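Local coordinates for tyrosine-protein phosphatase non-receptor type 18 (Homo sapiens, PDB 2OC3) that hydrolyses phosphotyrosine in proteins, notably autophosphorylated tyrosine kinases, through the catalytic domain described here, at residues E173-R178 and L194-W199; V29-F34 and Q280-Y285. One frame throughout, in Å; residues are numbered along the deposited sequence.

Interaction 1 of 2, residues E173-R178 and L194-W199; sequences EDIMLR and LQYMSW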
ATOM      1  N   GLU A 173     -19.356  -7.756   0.406  1.00 13.70           N
ATOM      2  CA  GLU A 173     -19.833  -6.764   1.378  1.00 13.54           C
ATOM      3  C   GLU A 173     -18.751  -5.837   1.918  1.00 10.87           C
ATOM      4  O   GLU A 173     -19.045  -4.789   2.531  1.00 13.08           O
ATOM      5  CB  GLU A 173     -20.599  -7.396   2.557  1.00 18.69           C
ATOM      6  CG  GLU A 173     -19.794  -8.266   3.443  1.00 20.88           C
ATOM      7  CD  GLU A 173     -20.580  -8.779   4.655  1.00 28.99           C
ATOM      8  OE1 GLU A 173     -20.772  -8.008   5.633  1.00 26.71           O
ATOM      9  OE2 GLU A 173     -20.997  -9.956   4.622  1.00 46.52           O
ATOM     10  N   ASP A 174     -17.480  -6.207   1.693  1.00  9.32           N
ATOM     11  CA  ASP A 174     -16.362  -5.455   2.253  1.00  7.99           C
ATOM     12  C   ASP A 174     -15.516  -4.699   1.235  1.00  7.02           C
ATOM     13  O   ASP A 174     -14.619  -3.953   1.655  1.00  9.02           O
ATOM     14  CB  ASP A 174     -15.452  -6.409   3.030  1.00  8.37           C
ATOM     15  CG  ASP A 174     -16.181  -7.036   4.198  1.00 14.67           C
ATOM     16  OD1 ASP A 174     -16.730  -6.288   5.027  1.00 12.74           O
ATOM     17  OD2 ASP A 174     -16.316  -8.286   4.238  1.00 18.01           O
ATOM     18  N   ILE A 175     -15.753  -4.875  -0.061  1.00  7.10           N
ATOM     19  CA  ILE A 175     -14.860  -4.307  -1.077  1.00  6.25           C
ATOM     20  C   ILE A 175     -15.632  -3.560  -2.150  1.00  7.45           C
ATOM     21  O   ILE A 175     -16.535  -4.160  -2.802  1.00  9.46           O
ATOM     22  CB  ILE A 175     -14.035  -5.397  -1.813  1.00 10.05           C
ATOM     23  CG1 ILE A 175     -13.283  -6.289  -0.837  1.00  9.44           C
ATOM     24  CG2 ILE A 175     -13.063  -4.778  -2.804  1.00 12.05           C
ATOM     25  CD1 ILE A 175     -12.326  -5.665   0.096  1.00 11.61           C
ATOM     26  N   MET A 176     -15.266  -2.295  -2.342  1.00  7.45           N
ATOM     27  CA  MET A 176     -15.780  -1.415  -3.386  0.50  6.72           C
ATOM     28  C   MET A 176     -14.747  -1.339  -4.510  1.00  9.36           C
ATOM     29  O   MET A 176     -13.532  -1.223  -4.237  1.00  8.62           O
ATOM     30  CB  MET A 176     -16.041  -0.033  -2.801  0.50 15.38           C
ATOM     31  CG  MET A 176     -16.164   1.089  -3.781  0.50 10.55           C
ATOM     32  SD  MET A 176     -17.613   0.932  -4.785  0.50 11.02           S
ATOM     33  CE  MET A 176     -18.845   1.505  -3.655  0.50 10.31           C
ATOM     34  N   LEU A 177     -15.200  -1.350  -5.761  1.00  7.86           N
ATOM     35  CA  LEU A 177     -14.360  -1.112  -6.947  1.00  6.74           C
ATOM     36  C   LEU A 177     -14.904   0.099  -7.656  1.00  7.09           C
ATOM     37  O   LEU A 177     -16.032   0.079  -8.131  1.00  8.06           O
ATOM     38  CB  LEU A 177     -14.392  -2.297  -7.885  1.00  8.87           C
ATOM     39  CG  LEU A 177     -13.635  -2.131  -9.230  1.00  8.32           C
ATOM     40  CD1 LEU A 177     -12.161  -1.886  -9.080  1.00 10.07           C
ATOM     41  CD2 LEU A 177     -13.844  -3.336 -10.166  1.00 10.79           C
ATOM     42  N   ARG A 178     -14.111   1.181  -7.765  1.00  6.00           N
ATOM     43  CA  ARG A 178     -14.426   2.349  -8.524  1.00  7.57           C
ATOM     44  C   ARG A 178     -13.620   2.397  -9.807  1.00  8.75           C
ATOM     45  O   ARG A 178     -12.413   2.181  -9.806  1.00  8.60           O
ATOM     46  CB  ARG A 178     -14.176   3.621  -7.720  1.00  9.81           C
ATOM     47  CG  ARG A 178     -14.902   3.678  -6.371  1.00  8.87           C
ATOM     48  CD  ARG A 178     -14.929   5.056  -5.771  1.00  9.57           C
ATOM     49  NE  ARG A 178     -15.733   5.077  -4.537  1.00 10.74           N
ATOM     50  CZ  ARG A 178     -15.264   4.720  -3.348  1.00  9.61           C
ATOM     51  NH1 ARG A 178     -14.007   4.396  -3.185  1.00 10.02           N
ATOM     52  NH2 ARG A 178     -16.059   4.706  -2.274  1.00 17.20           N
ATOM     53  N   LEU A 194      -9.676   0.109  -5.633  1.00  6.29           N
ATOM     54  CA  LEU A 194     -10.319  -0.839  -4.786  1.00  4.51           C
ATOM     55  C   LEU A 194     -10.242  -0.333  -3.371  1.00  6.39           C
ATOM     56  O   LEU A 194      -9.164   0.060  -2.951  1.00  6.57           O
ATOM     57  CB  LEU A 194      -9.656  -2.185  -4.886  1.00  7.39           C
ATOM     58  CG  LEU A 194      -9.871  -2.981  -6.175  1.00  7.13           C
ATOM     59  CD1 LEU A 194      -8.669  -3.904  -6.544  1.00 10.06           C
ATOM     60  CD2 LEU A 194     -11.147  -3.774  -6.080  1.00 10.57           C
ATOM     61  N   GLN A 195     -11.360  -0.316  -2.652  1.00  7.47           N
ATOM     62  CA  GLN A 195     -11.388   0.215  -1.295  1.00  6.17           C
ATOM     63  C   GLN A 195     -11.945  -0.840  -0.370  1.00  6.72           C
ATOM     64  O   GLN A 195     -13.021  -1.366  -0.595  1.00  6.20           O
ATOM     65  CB  GLN A 195     -12.241   1.488  -1.191  1.00  6.54           C
ATOM     66  CG  GLN A 195     -12.091   2.128   0.215  1.00  8.92           C
ATOM     67  CD  GLN A 195     -12.984   3.310   0.474  1.00  9.04           C
ATOM     68  OE1 GLN A 195     -13.750   3.746  -0.399  1.00  9.17           O
ATOM     69  NE2 GLN A 195     -12.893   3.846   1.702  1.00 10.23           N
ATOM     70  N   TYR A 196     -11.195  -1.191   0.655  1.00  6.24           N
ATOM     71  CA  TYR A 196     -11.618  -2.097   1.721  1.00  5.65           C
ATOM     72  C   TYR A 196     -12.434  -1.236   2.692  1.00  7.55           C
ATOM     73  O   TYR A 196     -11.966  -0.171   3.141  1.00  7.52           O
ATOM     74  CB  TYR A 196     -10.384  -2.731   2.419  1.00  8.06           C
ATOM     75  CG  TYR A 196     -10.748  -3.962   3.175  1.00  7.25           C
ATOM     76  CD1 TYR A 196     -10.502  -5.204   2.650  1.00 10.38           C
ATOM     77  CD2 TYR A 196     -11.402  -3.902   4.398  1.00  7.31           C
ATOM     78  CE1 TYR A 196     -10.903  -6.362   3.318  1.00 12.19           C
ATOM     79  CE2 TYR A 196     -11.809  -5.039   5.061  1.00  9.08           C
ATOM     80  CZ  TYR A 196     -11.553  -6.263   4.520  1.00 10.35           C
ATOM     81  OH  TYR A 196     -11.989  -7.419   5.185  1.00 11.85           O
ATOM     82  N   MET A 197     -13.678  -1.669   2.961  1.00  8.08           N
ATOM     83  CA  MET A 197     -14.698  -0.783   3.537  1.00  8.51           C
ATOM     84  C   MET A 197     -14.996  -1.001   5.015  1.00  8.52           C
ATOM     85  O   MET A 197     -15.711  -0.181   5.587  1.00  8.09           O
ATOM     86  CB  MET A 197     -16.031  -0.926   2.759  1.00  8.80           C
ATOM     87  CG  MET A 197     -15.885  -0.661   1.287  1.00 11.71           C
ATOM     88  SD  MET A 197     -15.315   0.975   0.854  1.00 11.80           S
ATOM     89  CE  MET A 197     -16.822   1.908   1.247  1.00 16.14           C
ATOM     90  N   SER A 198     -14.438  -2.052   5.626  1.00  6.60           N
ATOM     91  CA  SER A 198     -14.803  -2.455   6.982  1.00  6.78           C
ATOM     92  C   SER A 198     -13.639  -2.867   7.868  1.00 10.50           C
ATOM     93  O   SER A 198     -13.832  -3.551   8.862  1.00  9.68           O
ATOM     94  CB  SER A 198     -15.779  -3.612   6.879  1.00  9.88           C
ATOM     95  OG  SER A 198     -15.111  -4.696   6.257  1.00 11.68           O
ATOM     96  N   TRP A 199     -12.411  -2.478   7.538  1.00  7.45           N
ATOM     97  CA  TRP A 199     -11.304  -2.839   8.393  1.00  8.83           C
ATOM     98  C   TRP A 199     -11.501  -2.244   9.791  1.00 10.86           C
ATOM     99  O   TRP A 199     -11.694  -1.035   9.934  1.00  9.58           O
ATOM    100  CB  TRP A 199      -9.971  -2.410   7.801  1.00 11.30           C
ATOM    101  CG  TRP A 199      -8.793  -3.161   8.384  1.00 12.91           C
ATOM    102  CD1 TRP A 199      -8.331  -3.114   9.664  1.00 13.98           C
ATOM    103  CD2 TRP A 199      -7.910  -4.015   7.669  1.00 17.34           C
ATOM    104  NE1 TRP A 199      -7.201  -3.896   9.790  1.00 20.68           N
ATOM    105  CE2 TRP A 199      -6.932  -4.467   8.578  1.00 17.48           C
ATOM    106  CE3 TRP A 199      -7.859  -4.453   6.338  1.00 19.31           C
ATOM    107  CZ2 TRP A 199      -5.902  -5.348   8.187  1.00 23.29           C
ATOM    108  CZ3 TRP A 199      -6.837  -5.310   5.944  1.00 23.68           C
ATOM    109  CH2 TRP A 199      -5.875  -5.746   6.873  1.00 17.25           C
TER
HETATM  110  O   HOH W   1     -15.960   5.368   0.403  1.00 31.21           O
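Ile175, Met176 and Leu177 pair in antiparallel register with Tyr196, Gln195 and Leu194 in the hairpin of strands 175-184 and 187-196, part of the central mixed sheet of the protein tyrosine phosphatase fold. Met176 and Gln195 exchange both backbone bonds, with Met176 N 3.0 Å from Gln195 O and Gln195 N 2.8 Å from Met176 O. The Gln195 side chain leaves with CG anti to its backbone N (chi1 -172°) and continues extended. Its CB lies 3.9 Å from Arg178 NH1, CD sits in plane at the edge of the guanidinium, and OE1 receives both terminal nitrogens, NH1 at 2.9 Å and NH2 at 3.1 Å. A water also donates to OE1, while NE2 bonds to Cys135 O. The guanidinium and amide planes are turned 46° apart. Arg178 NE forms a salt bridge with Glu168, NH1 also bonds to Gln193, and Trp149 adds a cation-pi contact. A leucine in place of Arg178 would probably leave Gln195 OE1 without its two nitrogen donors and the Glu168 carboxylate without its salt-bridge mate. On the other side of the sheet, Leu194 CD2 meets Leu177 CD1 (3.7 Å) and Ile175 CG2, a layer covered by helix 209-222. Asp174 O lies over one face of the Tyr196 ring, near its rim, with Trp199 CE3 over the opposite face. Beyond the strand, where the chain runs into the WPD loop, Ser198 OG donates to Asp174 OD1 (2.6 Å) from 48° above the carboxylate plane, while OD2 bonds to His210 ND1.

Interaction 2 of 2, residues V29-F34 and Q280-Y285; sequences VLAGEF and QTEEQY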
ATOM      1  N   VAL A  29       4.240 -18.920  19.271  1.00 28.40           N
ATOM      2  CA  VAL A  29       5.291 -18.968  18.254  1.00 28.79           C
ATOM      3  C   VAL A  29       5.206 -17.688  17.423  1.00 24.09           C
ATOM      4  O   VAL A  29       6.216 -17.014  17.196  1.00 26.08           O
ATOM      5  CB  VAL A  29       5.175 -20.216  17.336  1.00 26.42           C
ATOM      6  CG1 VAL A  29       6.126 -20.123  16.145  1.00 35.17           C
ATOM      7  CG2 VAL A  29       5.468 -21.483  18.141  1.00 39.01           C
ATOM      8  N   LEU A  30       3.998 -17.337  17.004  1.00 21.61           N
ATOM      9  CA  LEU A  30       3.831 -16.149  16.156  1.00 19.47           C
ATOM     10  C   LEU A  30       4.073 -14.860  16.933  1.00 20.27           C
ATOM     11  O   LEU A  30       4.589 -13.896  16.363  1.00 22.44           O
ATOM     12  CB  LEU A  30       2.466 -16.133  15.455  1.00 19.79           C
ATOM     13  CG  LEU A  30       2.265 -17.156  14.343  1.00 26.06           C
ATOM     14  CD1 LEU A  30       0.996 -16.762  13.579  1.00 22.67           C
ATOM     15  CD2 LEU A  30       3.474 -17.263  13.415  1.00 29.93           C
ATOM     16  N   ALA A  31       3.732 -14.837  18.224  1.00 23.07           N
ATOM     17  CA  ALA A  31       4.039 -13.689  19.089  1.00 23.35           C
ATOM     18  C   ALA A  31       5.543 -13.458  19.161  1.00 20.64           C
ATOM     19  O   ALA A  31       6.028 -12.330  18.979  1.00 17.99           O
ATOM     20  CB  ALA A  31       3.476 -13.908  20.489  1.00 22.08           C
ATOM     21  N   GLY A  32       6.294 -14.522  19.424  1.00 22.66           N
ATOM     22  CA  GLY A  32       7.751 -14.462  19.445  1.00 17.59           C
ATOM     23  C   GLY A  32       8.366 -14.062  18.119  1.00 20.08           C
ATOM     24  O   GLY A  32       9.297 -13.270  18.061  1.00 19.67           O
ATOM     25  N   GLU A  33       7.825 -14.613  17.040  1.00 19.42           N
ATOM     26  CA  GLU A  33       8.300 -14.308  15.711  1.00 12.69           C
ATOM     27  C   GLU A  33       8.084 -12.827  15.389  1.00 11.28           C
ATOM     28  O   GLU A  33       8.988 -12.198  14.837  1.00 13.98           O
ATOM     29  CB  GLU A  33       7.553 -15.175  14.697  1.00 19.74           C
ATOM     30  CG  GLU A  33       8.245 -15.362  13.444  1.00 25.61           C
ATOM     31  CD  GLU A  33       7.599 -16.444  12.601  1.00 34.59           C
ATOM     32  OE1 GLU A  33       7.649 -17.641  12.952  1.00 32.09           O
ATOM     33  OE2 GLU A  33       7.038 -16.079  11.573  1.00 21.16           O
ATOM     34  N   PHE A  34       6.899 -12.295  15.708  1.00 13.69           N
ATOM     35  CA  PHE A  34       6.672 -10.856  15.477  1.00 13.55           C
ATOM     36  C   PHE A  34       7.572 -10.006  16.381  1.00 14.06           C
ATOM     37  O   PHE A  34       8.070  -8.951  15.960  1.00 11.11           O
ATOM     38  CB  PHE A  34       5.210 -10.432  15.606  1.00 14.20           C
ATOM     39  CG  PHE A  34       4.952  -9.039  15.052  1.00 12.66           C
ATOM     40  CD1 PHE A  34       5.174  -8.794  13.715  1.00 15.85           C
ATOM     41  CD2 PHE A  34       4.585  -8.001  15.861  1.00 22.26           C
ATOM     42  CE1 PHE A  34       5.001  -7.518  13.173  1.00 18.78           C
ATOM     43  CE2 PHE A  34       4.421  -6.697  15.319  1.00 12.03           C
ATOM     44  CZ  PHE A  34       4.604  -6.495  13.994  1.00 16.83           C
ATOM     45  N   GLN A 280       2.375  -3.672  11.176  1.00 10.96           N
ATOM     46  CA  GLN A 280       2.668  -2.893  12.345  1.00 12.71           C
ATOM     47  C   GLN A 280       2.433  -3.660  13.647  1.00 14.19           C
ATOM     48  O   GLN A 280       3.126  -3.420  14.643  1.00 16.54           O
ATOM     49  CB  GLN A 280       1.801  -1.641  12.296  1.00 16.01           C
ATOM     50  CG  GLN A 280       2.186  -0.574  13.266  1.00 25.55           C
ATOM     51  CD  GLN A 280       1.742   0.781  12.761  1.00 30.94           C
ATOM     52  OE1 GLN A 280       0.806   0.892  11.958  1.00 22.42           O
ATOM     53  NE2 GLN A 280       2.432   1.813  13.196  1.00 32.16           N
ATOM     54  N   THR A 281       1.468  -4.565  13.657  1.00 10.43           N
ATOM     55  CA  THR A 281       1.028  -5.214  14.897  1.00 11.07           C
ATOM     56  C   THR A 281       1.071  -6.733  14.840  1.00 11.91           C
ATOM     57  O   THR A 281       1.030  -7.357  13.765  1.00 10.21           O
ATOM     58  CB  THR A 281      -0.384  -4.771  15.299  1.00 19.15           C
ATOM     59  OG1 THR A 281      -1.314  -5.327  14.367  1.00 15.18           O
ATOM     60  CG2 THR A 281      -0.525  -3.265  15.303  1.00 17.14           C
ATOM     61  N   GLU A 282       1.174  -7.362  16.020  1.00 12.86           N
ATOM     62  CA  GLU A 282       1.111  -8.788  16.126  1.00 13.16           C
ATOM     63  C   GLU A 282      -0.191  -9.345  15.507  1.00 10.44           C
ATOM     64  O   GLU A 282      -0.151 -10.369  14.825  1.00 12.59           O
ATOM     65  CB  GLU A 282       1.277  -9.233  17.603  1.00 15.92           C
ATOM     66  CG  GLU A 282       1.269 -10.726  17.795  1.00 18.62           C
ATOM     67  CD  GLU A 282       1.247 -11.145  19.253  1.00 32.23           C
ATOM     68  OE1 GLU A 282       1.987 -10.556  20.066  1.00 23.73           O
ATOM     69  OE2 GLU A 282       0.493 -12.079  19.573  1.00 30.48           O
ATOM     70  N   GLU A 283      -1.310  -8.679  15.742  1.00 13.48           N
ATOM     71  CA  GLU A 283      -2.571  -9.157  15.184  1.00 11.03           C
ATOM     72  C   GLU A 283      -2.539  -9.120  13.639  1.00 10.82           C
ATOM     73  O   GLU A 283      -3.045 -10.035  12.986  1.00 11.78           O
ATOM     74  CB  GLU A 283      -3.741  -8.352  15.729  1.00 14.32           C
ATOM     75  N   GLN A 284      -1.919  -8.094  13.072  1.00 11.56           N
ATOM     76  CA  GLN A 284      -1.743  -8.050  11.625  1.00 11.36           C
ATOM     77  C   GLN A 284      -0.862  -9.179  11.139  1.00 11.56           C
ATOM     78  O   GLN A 284      -1.139  -9.768  10.098  1.00  9.87           O
ATOM     79  CB  GLN A 284      -1.181  -6.710  11.182  1.00 10.26           C
ATOM     80  CG  GLN A 284      -2.208  -5.592  11.280  1.00 11.84           C
ATOM     81  CD  GLN A 284      -1.624  -4.174  11.166  1.00 12.12           C
ATOM     82  OE1 GLN A 284      -0.403  -4.017  11.073  1.00 12.92           O
ATOM     83  NE2 GLN A 284      -2.482  -3.143  11.227  1.00 12.81           N
ATOM     84  N   TYR A 285       0.222  -9.472  11.860  1.00 10.13           N
ATOM     85  CA  TYR A 285       1.134 -10.546  11.478  1.00 10.80           C
ATOM     86  C   TYR A 285       0.426 -11.900  11.539  1.00 10.08           C
ATOM     87  O   TYR A 285       0.581 -12.717  10.655  1.00 11.30           O
ATOM     88  CB  TYR A 285       2.386 -10.543  12.382  1.00 10.06           C
ATOM     89  CG  TYR A 285       3.513 -11.445  11.939  1.00 10.57           C
ATOM     90  CD1 TYR A 285       4.293 -11.109  10.832  1.00 11.94           C
ATOM     91  CD2 TYR A 285       3.828 -12.622  12.629  1.00 11.30           C
ATOM     92  CE1 TYR A 285       5.320 -11.903  10.398  1.00 14.77           C
ATOM     93  CE2 TYR A 285       4.899 -13.411  12.221  1.00 13.48           C
ATOM     94  CZ  TYR A 285       5.632 -13.043  11.084  1.00 18.48           C
ATOM     95  OH  TYR A 285       6.697 -13.794  10.643  1.00 20.70           O
TER
HETATM   96  O   HOH W   2       4.507 -10.080  19.329  1.00 25.42           O
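The start of helix 282-296, just after the substrate-binding glutamine of the phosphatase Q-loop (Gln280, assigned by similarity), receives Phe34 from helix 29-47. CG of Phe34 stands anti to its backbone N (chi1 -166°), pointed at the other helix, and the ring lies against its first turn: CE2 is 3.4 Å from both Thr281 C and Glu282 N, Thr281 O stands over one face toward the rim, and Gln280 O approaches the edge in plane. CD1 of the same ring touches Tyr285 CB at 3.6 Å, the two rings being inclined at 35° with centroids 5.4 Å apart. This turn is organised by a capping box. Thr281 OG1 accepts from Gln284 N, and Gln284 OE1 in return accepts from Thr281 N, which comes from above its carbonyl plane. The same OE1 takes a second, shorter bond from Gln280 N (2.8 Å), nearly along the C=O axis, so the cap also ties down the backbone of the Q-loop residue. From the neighbouring position on helix 29-47, Glu33 OE2 accepts from Tyr285 OH across a very short 2.5 Å, the carboxylate and ring planes 80° apart; Tyr289 OH also bonds to OE2. Glu282 lays its carboxylate against Ala31, Glu282 OE2 being 3.6 Å from Ala31 CB. That oxygen forms a salt bridge with Arg286, whereas OE1 accepts from a water that also donates to Ala31 O.

How the interactions relate
The two contacts belong to one catalytic domain but lie near its active site in different parts of the fold. Interaction 1 lies at the hairpin end leading into the WPD loop with Asp201; its Tyr196 side chain is about 7 Å from that of Arg239 and about 9 Å from that of Cys233, predicted to form the phosphocysteine intermediate. Interaction 2 joins a helix from the beginning of the chain to one from its end and contains Gln280, whose side chain comes within about 4 Å of that of Gly238 and 7 Å of that of Cys233. The centres of interactions 1 and 2 are 25 Å apart, and even the nearest atoms of interactions 1 and 2, about 5 Å apart, do not touch.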